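Local structure of beta-galactosidase BgaB (Bifidobacterium adolescentis, 5VYM) at residues B[5-10]-B[61-66]; B[143-148]-B[157-162]. The protein hydrolyses terminal non-reducing beta-D-galactose from beta-galactosides, working best on Gal(beta1-4)Gal and oligosaccharides that contain it. All blocks are in the same frame, centred on the assembly; numbering follows the deposited sequence.

Contact 1: B[5-10]-B[61-66]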
loop_
_atom_site.group_PDB
_atom_site.type_symbol
_atom_site.label_atom_id
_atom_site.label_comp_id
_atom_site.label_asym_id
_atom_site.label_seq_id
_atom_site.Cartn_x
_atom_site.Cartn_y
_atom_site.Cartn_z
ATOM N N SER B 5 23.291 -14.002 1.255
ATOM C CA SER B 5 23.428 -12.662 1.799
ATOM C C SER B 5 22.098 -12.167 2.367
ATOM O O SER B 5 21.031 -12.734 2.121
ATOM C CB SER B 5 23.935 -11.700 0.725
ATOM O OG SER B 5 23.836 -10.351 1.157
ATOM N N ASP B 6 22.176 -11.085 3.146
ATOM C CA ASP B 6 20.974 -10.435 3.651
ATOM C C ASP B 6 20.288 -9.577 2.598
ATOM O O ASP B 6 19.085 -9.323 2.714
ATOM C CB ASP B 6 21.304 -9.563 4.865
ATOM C CG ASP B 6 21.549 -10.374 6.121
ATOM O OD1 ASP B 6 21.047 -11.514 6.204
ATOM O OD2 ASP B 6 22.239 -9.866 7.030
ATOM N N THR B 7 21.021 -9.135 1.579
ATOM C CA THR B 7 20.516 -8.199 0.585
ATOM C C THR B 7 20.506 -8.857 -0.787
ATOM O O THR B 7 21.480 -9.509 -1.176
ATOM C CB THR B 7 21.371 -6.929 0.547
ATOM O OG1 THR B 7 21.466 -6.375 1.865
ATOM C CG2 THR B 7 20.756 -5.898 -0.392
ATOM N N ALA B 8 19.408 -8.678 -1.514
ATOM C CA ALA B 8 19.273 -9.159 -2.881
ATOM C C ALA B 8 18.999 -7.978 -3.799
ATOM O O ALA B 8 18.069 -7.201 -3.560
ATOM C CB ALA B 8 18.150 -10.193 -3.001
ATOM N N ILE B 9 19.815 -7.838 -4.836
ATOM C CA ILE B 9 19.573 -6.862 -5.892
ATOM C C ILE B 9 18.813 -7.568 -7.005
ATOM O O ILE B 9 19.324 -8.514 -7.613
ATOM C CB ILE B 9 20.886 -6.259 -6.406
ATOM C CG1 ILE B 9 21.642 -5.593 -5.256
ATOM C CG2 ILE B 9 20.613 -5.263 -7.524
ATOM C CD1 ILE B 9 22.996 -5.055 -5.645
ATOM N N LEU B 10 17.587 -7.123 -7.263
ATOM C CA LEU B 10 16.712 -7.820 -8.192
ATOM C C LEU B 10 17.023 -7.431 -9.629
ATOM O O LEU B 10 17.240 -6.255 -9.940
ATOM C CB LEU B 10 15.248 -7.522 -7.876
ATOM C CG LEU B 10 14.798 -7.843 -6.451
ATOM C CD1 LEU B 10 13.286 -7.755 -6.354
ATOM C CD2 LEU B 10 15.296 -9.215 -6.013
ATOM N N TYR B 61 15.327 -13.158 1.879
ATOM C CA TYR B 61 16.263 -12.068 2.098
ATOM C C TYR B 61 15.674 -11.049 3.069
ATOM O O TYR B 61 14.464 -11.003 3.310
ATOM C CB TYR B 61 16.620 -11.385 0.776
ATOM C CG TYR B 61 17.540 -12.194 -0.110
ATOM C CD1 TYR B 61 17.035 -13.151 -0.980
ATOM C CD2 TYR B 61 18.914 -12.001 -0.076
ATOM C CE1 TYR B 61 17.872 -13.893 -1.791
ATOM C CE2 TYR B 61 19.761 -12.738 -0.883
ATOM C CZ TYR B 61 19.235 -13.683 -1.738
ATOM O OH TYR B 61 20.073 -14.420 -2.543
ATOM N N LYS B 62 16.551 -10.224 3.637
ATOM C CA LYS B 62 16.104 -9.186 4.556
ATOM C C LYS B 62 15.900 -7.845 3.869
ATOM O O LYS B 62 15.005 -7.086 4.260
ATOM C CB LYS B 62 17.107 -9.029 5.701
ATOM C CG LYS B 62 17.249 -10.266 6.572
ATOM C CD LYS B 62 18.129 -9.987 7.777
ATOM C CE LYS B 62 18.268 -11.218 8.658
ATOM N NZ LYS B 62 16.940 -11.746 9.073
ATOM N N THR B 63 16.703 -7.540 2.854
ATOM C CA THR B 63 16.597 -6.303 2.098
ATOM C C THR B 63 16.602 -6.627 0.613
ATOM O O THR B 63 17.341 -7.508 0.163
ATOM C CB THR B 63 17.743 -5.343 2.438
ATOM O OG1 THR B 63 17.689 -5.011 3.830
ATOM C CG2 THR B 63 17.644 -4.063 1.615
ATOM N N VAL B 64 15.768 -5.918 -0.141
ATOM C CA VAL B 64 15.638 -6.107 -1.580
ATOM C C VAL B 64 15.803 -4.750 -2.251
ATOM O O VAL B 64 15.204 -3.760 -1.814
ATOM C CB VAL B 64 14.285 -6.754 -1.937
ATOM C CG1 VAL B 64 13.744 -6.207 -3.232
ATOM C CG2 VAL B 64 14.435 -8.265 -2.017
ATOM N N VAL B 65 16.630 -4.699 -3.295
ATOM C CA VAL B 65 16.961 -3.461 -3.994
ATOM C C VAL B 65 16.509 -3.585 -5.441
ATOM O O VAL B 65 16.790 -4.594 -6.098
ATOM C CB VAL B 65 18.468 -3.151 -3.918
ATOM C CG1 VAL B 65 18.790 -1.872 -4.674
ATOM C CG2 VAL B 65 18.922 -3.049 -2.468
ATOM N N LEU B 66 15.813 -2.560 -5.937
ATOM C CA LEU B 66 15.319 -2.519 -7.313
ATOM C C LEU B 66 15.912 -1.307 -8.019
ATOM O O LEU B 66 15.338 -0.207 -7.974
ATOM C CB LEU B 66 13.792 -2.483 -7.354
ATOM C CG LEU B 66 13.059 -3.729 -6.855
ATOM C CD1 LEU B 66 12.653 -3.570 -5.398
ATOM C CD2 LEU B 66 11.851 -4.032 -7.729
#

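Contact 2: B[143-148]-B[157-162]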
loop_
_atom_site.group_PDB
_atom_site.type_symbol
_atom_site.label_atom_id
_atom_site.label_comp_id
_atom_site.label_asym_id
_atom_site.label_seq_id
_atom_site.Cartn_x
_atom_site.Cartn_y
_atom_site.Cartn_z
ATOM N N ILE B 143 -28.877 -11.888 -3.123
ATOM C CA ILE B 143 -27.838 -12.868 -3.426
ATOM C C ILE B 143 -27.438 -13.569 -2.134
ATOM O O ILE B 143 -27.351 -12.936 -1.076
ATOM C CB ILE B 143 -26.615 -12.203 -4.093
ATOM C CG1 ILE B 143 -26.985 -11.662 -5.474
ATOM C CG2 ILE B 143 -25.451 -13.177 -4.205
ATOM C CD1 ILE B 143 -25.803 -11.142 -6.254
ATOM N N ARG B 144 -27.198 -14.875 -2.219
ATOM C CA ARG B 144 -26.765 -15.656 -1.071
ATOM C C ARG B 144 -25.245 -15.653 -0.950
ATOM O O ARG B 144 -24.517 -15.390 -1.911
ATOM C CB ARG B 144 -27.259 -17.101 -1.169
ATOM C CG ARG B 144 -28.756 -17.257 -1.322
ATOM C CD ARG B 144 -29.149 -18.719 -1.184
ATOM N NE ARG B 144 -30.406 -19.017 -1.864
ATOM C CZ ARG B 144 -30.489 -19.440 -3.122
ATOM N NH1 ARG B 144 -29.386 -19.616 -3.838
ATOM N NH2 ARG B 144 -31.674 -19.690 -3.664
ATOM N N LEU B 145 -24.774 -15.964 0.253
ATOM C CA LEU B 145 -23.355 -16.106 0.541
ATOM C C LEU B 145 -23.045 -17.552 0.903
ATOM O O LEU B 145 -23.906 -18.283 1.400
ATOM C CB LEU B 145 -22.924 -15.187 1.691
ATOM C CG LEU B 145 -22.666 -13.702 1.416
ATOM C CD1 LEU B 145 -23.950 -12.948 1.104
ATOM C CD2 LEU B 145 -21.950 -13.073 2.600
ATOM N N SER B 146 -21.803 -17.956 0.649
ATOM C CA SER B 146 -21.326 -19.278 1.026
ATOM C C SER B 146 -19.933 -19.147 1.621
ATOM O O SER B 146 -19.102 -18.388 1.115
ATOM C CB SER B 146 -21.301 -20.236 -0.171
ATOM O OG SER B 146 -20.882 -21.531 0.223
ATOM N N SER B 147 -19.686 -19.886 2.699
ATOM C CA SER B 147 -18.401 -19.811 3.382
ATOM C C SER B 147 -17.323 -20.481 2.537
ATOM O O SER B 147 -17.469 -21.640 2.134
ATOM C CB SER B 147 -18.493 -20.466 4.758
ATOM O OG SER B 147 -19.298 -19.697 5.634
ATOM N N ALA B 148 -16.243 -19.748 2.262
ATOM C CA ALA B 148 -15.146 -20.301 1.482
ATOM C C ALA B 148 -14.246 -21.210 2.307
ATOM O O ALA B 148 -13.453 -21.964 1.731
ATOM C CB ALA B 148 -14.317 -19.176 0.860
ATOM N N THR B 157 -26.833 -17.044 4.520
ATOM C CA THR B 157 -27.027 -15.608 4.646
ATOM C C THR B 157 -27.229 -14.979 3.271
ATOM O O THR B 157 -26.784 -15.507 2.249
ATOM C CB THR B 157 -25.831 -14.967 5.351
ATOM O OG1 THR B 157 -24.650 -15.162 4.567
ATOM C CG2 THR B 157 -25.627 -15.595 6.722
ATOM N N THR B 158 -27.914 -13.839 3.254
ATOM C CA THR B 158 -28.244 -13.144 2.018
ATOM C C THR B 158 -27.820 -11.685 2.124
ATOM O O THR B 158 -27.399 -11.210 3.182
ATOM C CB THR B 158 -29.743 -13.237 1.700
ATOM O OG1 THR B 158 -30.500 -12.677 2.780
ATOM C CG2 THR B 158 -30.160 -14.687 1.492
ATOM N N THR B 159 -27.935 -10.974 1.005
ATOM C CA THR B 159 -27.605 -9.557 0.966
ATOM C C THR B 159 -28.381 -8.900 -0.165
ATOM O O THR B 159 -28.599 -9.511 -1.215
ATOM C CB THR B 159 -26.096 -9.334 0.784
ATOM O OG1 THR B 159 -25.823 -7.933 0.668
ATOM C CG2 THR B 159 -25.580 -10.055 -0.457
ATOM N N ARG B 160 -28.813 -7.660 0.066
ATOM C CA ARG B 160 -29.469 -6.855 -0.955
ATOM C C ARG B 160 -28.633 -5.646 -1.354
ATOM O O ARG B 160 -29.146 -4.735 -2.014
ATOM C CB ARG B 160 -30.853 -6.412 -0.473
ATOM C CG ARG B 160 -31.871 -7.542 -0.408
ATOM C CD ARG B 160 -32.779 -7.397 0.801
ATOM N NE ARG B 160 -32.015 -7.356 2.045
ATOM C CZ ARG B 160 -31.601 -8.433 2.706
ATOM N NH1 ARG B 160 -31.876 -9.647 2.243
ATOM N NH2 ARG B 160 -30.909 -8.299 3.830
ATOM N N LEU B 161 -27.361 -5.619 -0.968
ATOM C CA LEU B 161 -26.453 -4.537 -1.338
ATOM C C LEU B 161 -25.038 -5.088 -1.280
ATOM O O LEU B 161 -24.569 -5.465 -0.201
ATOM C CB LEU B 161 -26.609 -3.342 -0.401
ATOM C CG LEU B 161 -26.206 -1.982 -0.971
ATOM C CD1 LEU B 161 -27.338 -1.408 -1.809
ATOM C CD2 LEU B 161 -25.808 -1.022 0.137
ATOM N N TRP B 162 -24.360 -5.139 -2.424
ATOM C CA TRP B 162 -23.058 -5.778 -2.503
ATOM C C TRP B 162 -22.147 -4.992 -3.434
ATOM O O TRP B 162 -22.599 -4.218 -4.281
ATOM C CB TRP B 162 -23.178 -7.229 -2.992
ATOM C CG TRP B 162 -23.831 -7.337 -4.333
ATOM C CD1 TRP B 162 -23.221 -7.245 -5.550
ATOM C CD2 TRP B 162 -25.224 -7.542 -4.599
ATOM N NE1 TRP B 162 -24.146 -7.382 -6.555
ATOM C CE2 TRP B 162 -25.384 -7.568 -5.998
ATOM C CE3 TRP B 162 -26.351 -7.710 -3.789
ATOM C CZ2 TRP B 162 -26.623 -7.753 -6.605
ATOM C CZ3 TRP B 162 -27.582 -7.894 -4.394
ATOM C CH2 TRP B 162 -27.707 -7.916 -5.788
#

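Contact 1: B[5-10]-B[61-66]
The methyl of Ala8 sits squarely over one face of the Tyr61 ring, its CB 3.5 Å from the ring centroid and only 9° off the normal, a CH-pi contact with the middle of the ring. At the edge, near the ring plane, come the Asp6 carbonyl carbon and Thr7 N, so the backbone at Asp6-Thr7 borders the ring while Ala8 covers it. Ser5 O approaches obliquely, 3.1 Å from Tyr61 CD2. Tyr61 also stacks with His4, and its OH is hydrogen-bonded to the Asp50 carboxylate. Ser5 OG closes an ST turn by accepting from Thr7 N at 3.1 Å, and it is also hydrogen-bonded to Arg48 O.

From here on the two segments run as parallel strands, 7-10 beside 63-66, the inner pair of a four-stranded parallel sheet with helices packed on both faces, consistent with the class I glutamine amidotransferase-like fold of this family. Asp6 O accepts two bonds, from Lys62 N at 2.8 Å and from Thr63 N. Ala8 then gives its N-H to Thr63 O and takes Val65 N at its own O, and Leu10 N reaches Val65 O at 2.9 Å in a nearly straight bond (173°).

On the face of Thr7, Ile9, Thr63 and Val65, the two threonines point the same way, side by side. Thr7 CG2, anti to its backbone N, meets Val65 CG2 at 4.0 Å, and helix 31-44 covers this face through Trp38. On the face of Ala8 and Val64, the Leu10 side chain crosses Val64 at about a right angle, CD1 to CG1 at 3.5 Å, with Leu80 of helix 74-85 against Val64. Asp6 and Lys62 lie alongside each other at the exposed end, but the carboxylate touches the lysine's CD and CE, with NZ 5.0 Å from OD1.

Contact 2: B[143-148]-B[157-162]
Ile143 and Thr159 face each other as a hydrogen-bonded antiparallel pair: Ile143 N donates to Thr159 O at 3.1 Å, and Thr159 N returns to Ile143 O at 2.9 Å, the latter bent to 131° at the hydrogen. Two residues along, Leu145 N donates to Thr157 O. Between these, Arg144 and Thr158 form a non-hydrogen-bonded pair whose CA atoms come within 4.2 Å; Thr158 CA-H points at Ile143 O and Arg144 CA-H at Thr157 O. This is the beta hairpin of strands 143-147 and 158-163, the latter outermost in the antiparallel sheet within this chain. The second subunit adds an antiparallel strand beside Trp162, extending the sheet.

Among apolar contacts, Ile143 crosses Trp162 at about a right angle and lays CD1 over one face of the indole, 3.6 Å from the centroid of the six-membered ring and displaced toward the rim. Trp187 meets the same indole edge-to-face. Leu145 CD1 reaches Thr159 CG2 at 3.7 Å, also at about a right angle.

The polar side chains look mostly elsewhere. Thr159 OG1, anti to its backbone N (chi1 176°), accepts from Leu161 N at 3.2 Å in an ST turn and is also hydrogen-bonded to Asp211 O. Thr157 OG1 pairs with Leu154 O while packing 3.4 Å from Leu145 CB. Arg144 NH2 makes a salt bridge to the Glu183 carboxylate.

Directional grip between the strands therefore comes from backbone bonds and side-chain adhesion mainly from carbon contacts, while the hydroxyls Thr157 OG1 and Thr159 OG1 are satisfied outside the strand-to-strand pairing.

Contact 1 comes wholly before contact 2 in the sequence, and the two lie on opposite sides of the chain's centre, 43 Å apart between centres and about 30 Å between nearest atoms. They share no sheet: 5-10 and 61-66 belong to the parallel sheet ordered 50-53, 7-11, 63-66, 89-93, whereas 143-148 and 157-162 lie in the five-stranded antiparallel sheet. Both belong to the beta-galactosidase trimerisation domain, the part of the enzyme that this chain represents. Contact 1 joins parts of the chain 51 residues apart inside the parallel sheet, untouched by the other chain of this assembly, whereas contact 2 is a local hairpin bordering the interface between the two copies.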